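Local coordinates for putative pneumococcal surface protein (Streptococcus pneumoniae, PDB 4CNL) that probably attaches to the pneumococcal surface by binding the choline groups of cell-wall teichoic acids through a domain of choline-binding repeats, at residues 39-44 with 52-57. Residues are numbered along the deposited sequence; the frame is centred on the assembly and turned at random.
With CHT (choline ion), chain H.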
loop_
_atom_site.group_PDB
_atom_site.type_symbol
_atom_site.label_atom_id
_atom_site.label_comp_id
_atom_site.label_asym_id
_atom_site.label_seq_id
_atom_site.Cartn_x
_atom_site.Cartn_y
_atom_site.Cartn_z
ATOM N N ALA A 39 16.371 20.462 -0.878
ATOM C CA ALA A 39 15.510 19.795 0.100
ATOM C C ALA A 39 16.210 18.585 0.710
ATOM O O ALA A 39 16.938 17.851 0.035
ATOM C CB ALA A 39 14.185 19.389 -0.548
ATOM N N GLN A 40 15.993 18.378 2.006
ATOM C CA GLN A 40 16.637 17.284 2.703
ATOM C C GLN A 40 15.756 16.822 3.858
ATOM O O GLN A 40 15.253 17.650 4.631
ATOM C CB GLN A 40 18.010 17.711 3.218
ATOM C CG GLN A 40 18.838 16.575 3.765
ATOM C CD GLN A 40 20.233 17.029 4.157
ATOM O OE1 GLN A 40 20.996 17.512 3.319
ATOM N NE2 GLN A 40 20.569 16.882 5.435
ATOM N N SER A 41 15.567 15.508 3.953
ATOM C CA SER A 41 14.748 14.902 5.000
ATOM C C SER A 41 13.423 15.621 5.152
ATOM O O SER A 41 13.044 16.048 6.242
ATOM C CB SER A 41 15.503 14.889 6.322
ATOM O OG SER A 41 16.646 14.068 6.211
ATOM N N GLU A 42 12.724 15.787 4.040
ATOM C CA GLU A 42 11.477 16.516 4.079
ATOM C C GLU A 42 10.606 16.176 2.893
ATOM O O GLU A 42 11.094 15.699 1.852
ATOM C CB GLU A 42 11.742 18.028 4.125
ATOM C CG GLU A 42 12.329 18.589 2.845
ATOM C CD GLU A 42 12.771 20.032 3.001
ATOM O OE1 GLU A 42 11.901 20.914 3.148
ATOM O OE2 GLU A 42 13.989 20.277 2.981
ATOM N N TRP A 43 9.316 16.428 3.082
ATOM C CA TRP A 43 8.299 16.259 2.068
ATOM C C TRP A 43 8.123 17.523 1.252
ATOM O O TRP A 43 8.115 18.624 1.802
ATOM C CB TRP A 43 6.965 15.891 2.713
ATOM C CG TRP A 43 6.921 14.511 3.249
ATOM C CD1 TRP A 43 7.182 14.111 4.529
ATOM C CD2 TRP A 43 6.574 13.337 2.519
ATOM N NE1 TRP A 43 7.024 12.744 4.637
ATOM C CE2 TRP A 43 6.650 12.248 3.413
ATOM C CE3 TRP A 43 6.206 13.100 1.189
ATOM C CZ2 TRP A 43 6.382 10.935 3.019
ATOM C CZ3 TRP A 43 5.944 11.798 0.797
ATOM C CH2 TRP A 43 6.021 10.731 1.714
ATOM N N ILE A 44 7.945 17.351 -0.055
ATOM C CA ILE A 44 7.680 18.452 -0.968
ATOM C C ILE A 44 6.520 18.102 -1.892
ATOM O O ILE A 44 6.479 16.997 -2.431
ATOM C CB ILE A 44 8.939 18.781 -1.827
ATOM C CG1 ILE A 44 9.960 19.573 -1.010
ATOM C CG2 ILE A 44 8.551 19.527 -3.096
ATOM C CD1 ILE A 44 9.537 20.983 -0.718
ATOM N N TRP A 52 3.229 14.409 -4.130
ATOM C CA TRP A 52 4.180 14.535 -3.045
ATOM C C TRP A 52 5.423 13.692 -3.310
ATOM O O TRP A 52 5.334 12.576 -3.835
ATOM C CB TRP A 52 3.570 14.070 -1.721
ATOM C CG TRP A 52 2.548 14.973 -1.128
ATOM C CD1 TRP A 52 1.187 14.856 -1.226
ATOM C CD2 TRP A 52 2.796 16.126 -0.314
ATOM N NE1 TRP A 52 0.579 15.874 -0.529
ATOM C CE2 TRP A 52 1.545 16.663 0.041
ATOM C CE3 TRP A 52 3.961 16.751 0.150
ATOM C CZ2 TRP A 52 1.420 17.800 0.837
ATOM C CZ3 TRP A 52 3.834 17.880 0.942
ATOM C CH2 TRP A 52 2.574 18.393 1.273
ATOM N N TYR A 53 6.569 14.221 -2.894
ATOM C CA TYR A 53 7.845 13.503 -2.933
ATOM C C TYR A 53 8.534 13.622 -1.590
ATOM O O TYR A 53 8.368 14.627 -0.903
ATOM C CB TYR A 53 8.757 14.071 -4.023
ATOM C CG TYR A 53 8.209 13.922 -5.417
ATOM C CD1 TYR A 53 7.301 14.850 -5.936
ATOM C CD2 TYR A 53 8.595 12.858 -6.214
ATOM C CE1 TYR A 53 6.805 14.711 -7.223
ATOM C CE2 TYR A 53 8.100 12.708 -7.496
ATOM C CZ TYR A 53 7.207 13.633 -7.992
ATOM O OH TYR A 53 6.721 13.481 -9.272
ATOM N N TYR A 54 9.297 12.600 -1.214
ATOM C CA TYR A 54 10.111 12.669 -0.007
ATOM C C TYR A 54 11.584 12.710 -0.353
ATOM O O TYR A 54 12.113 11.777 -0.958
ATOM C CB TYR A 54 9.849 11.488 0.927
ATOM C CG TYR A 54 10.582 11.672 2.232
ATOM C CD1 TYR A 54 10.142 12.609 3.160
ATOM C CD2 TYR A 54 11.737 10.963 2.513
ATOM C CE1 TYR A 54 10.818 12.812 4.346
ATOM C CE2 TYR A 54 12.426 11.162 3.704
ATOM C CZ TYR A 54 11.956 12.082 4.613
ATOM O OH TYR A 54 12.628 12.286 5.791
ATOM N N LEU A 55 12.249 13.799 0.028
ATOM C CA LEU A 55 13.692 13.871 -0.146
ATOM C C LEU A 55 14.393 13.293 1.081
ATOM O O LEU A 55 14.144 13.712 2.213
ATOM C CB LEU A 55 14.143 15.311 -0.414
ATOM C CG LEU A 55 13.674 15.917 -1.745
ATOM C CD1 LEU A 55 13.853 14.937 -2.930
ATOM C CD2 LEU A 55 12.232 16.438 -1.659
ATOM N N LYS A 56 15.268 12.324 0.837
ATOM C CA LYS A 56 15.977 11.620 1.902
ATOM C C LYS A 56 17.075 12.479 2.528
ATOM O O LYS A 56 17.234 13.654 2.186
ATOM C CB LYS A 56 16.558 10.316 1.355
ATOM C CG LYS A 56 15.472 9.326 0.940
ATOM C CD LYS A 56 16.044 8.034 0.373
ATOM C CE LYS A 56 16.609 8.232 -1.017
ATOM N NZ LYS A 56 17.127 6.958 -1.592
ATOM N N SER A 57 17.829 11.887 3.449
ATOM C CA SER A 57 18.850 12.628 4.196
ATOM C C SER A 57 19.999 13.088 3.308
ATOM O O SER A 57 20.689 14.052 3.631
ATOM C CB SER A 57 19.396 11.774 5.341
ATOM O OG SER A 57 20.115 10.663 4.832
HETATM C C4 CHT H . 2.441 14.209 6.064
HETATM C C5 CHT H . 1.545 13.932 4.854
HETATM C C6 CHT H . 1.500 13.777 2.497
HETATM C C7 CHT H . 3.119 15.109 3.562
HETATM C C8 CHT H . 3.247 12.762 3.697
HETATM O O6 CHT H . 1.699 14.056 7.268
HETATM N N1 CHT H . 2.356 13.891 3.651
HETATM O O HOH W 1 11.509 13.400 7.836
#
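W43 and Y54 meet as a non-hydrogen-bonded antiparallel pair and bury more area between 39-44 and 52-57 than any other residues. In an edge-to-face pair with planes at 57°, Y54 CD1 lies over one face of W43, 3.5 Å from W43 NE1. Y54 CB adds a CH-pi contact, 3.8 Å from the W43 six-membered ring centroid. Y54 CG is anti to the backbone N, beside the carbonyl carbon (chi1 -173°). Its OH lies near S41 CA, and a water bonded to Y54 OH also reaches S41 O, through a weak bond.

The opposite face of W43 receives choline: methyl C8 sits 3.5 Å from W43 CE2, while C6 lies over the W52 face toward its rim, 3.8 Å from W52 CE2. Electron-rich indole faces suit a quaternary ammonium, which offers no N-H to bond, and Y70 and M78 complete this pocket. The two tryptophans come from adjacent strands of one beta hairpin, within a choline-binding repeat; Y53 serves a second choline pocket.

Paired backbone bonds link I44 with Y53, the shorter from Y53 N to I44 O at 2.8 Å, and E42 with L55. S41 and E42 both face L55 in a G1 beta bulge; S41, with positive phi (47°), gives its N-H to K56 O at 3.1 Å from above the carbonyl plane.

On the face bearing I44 and L55, aliphatic side chains pack together: L55 CG rests 3.7 Å from A39 CB, and L55 CD2 reaches I44 CG1. E42 OE2 accepts Q40 N at 2.9 Å and forms a salt bridge with K33, which probably offsets the carboxylate's charge.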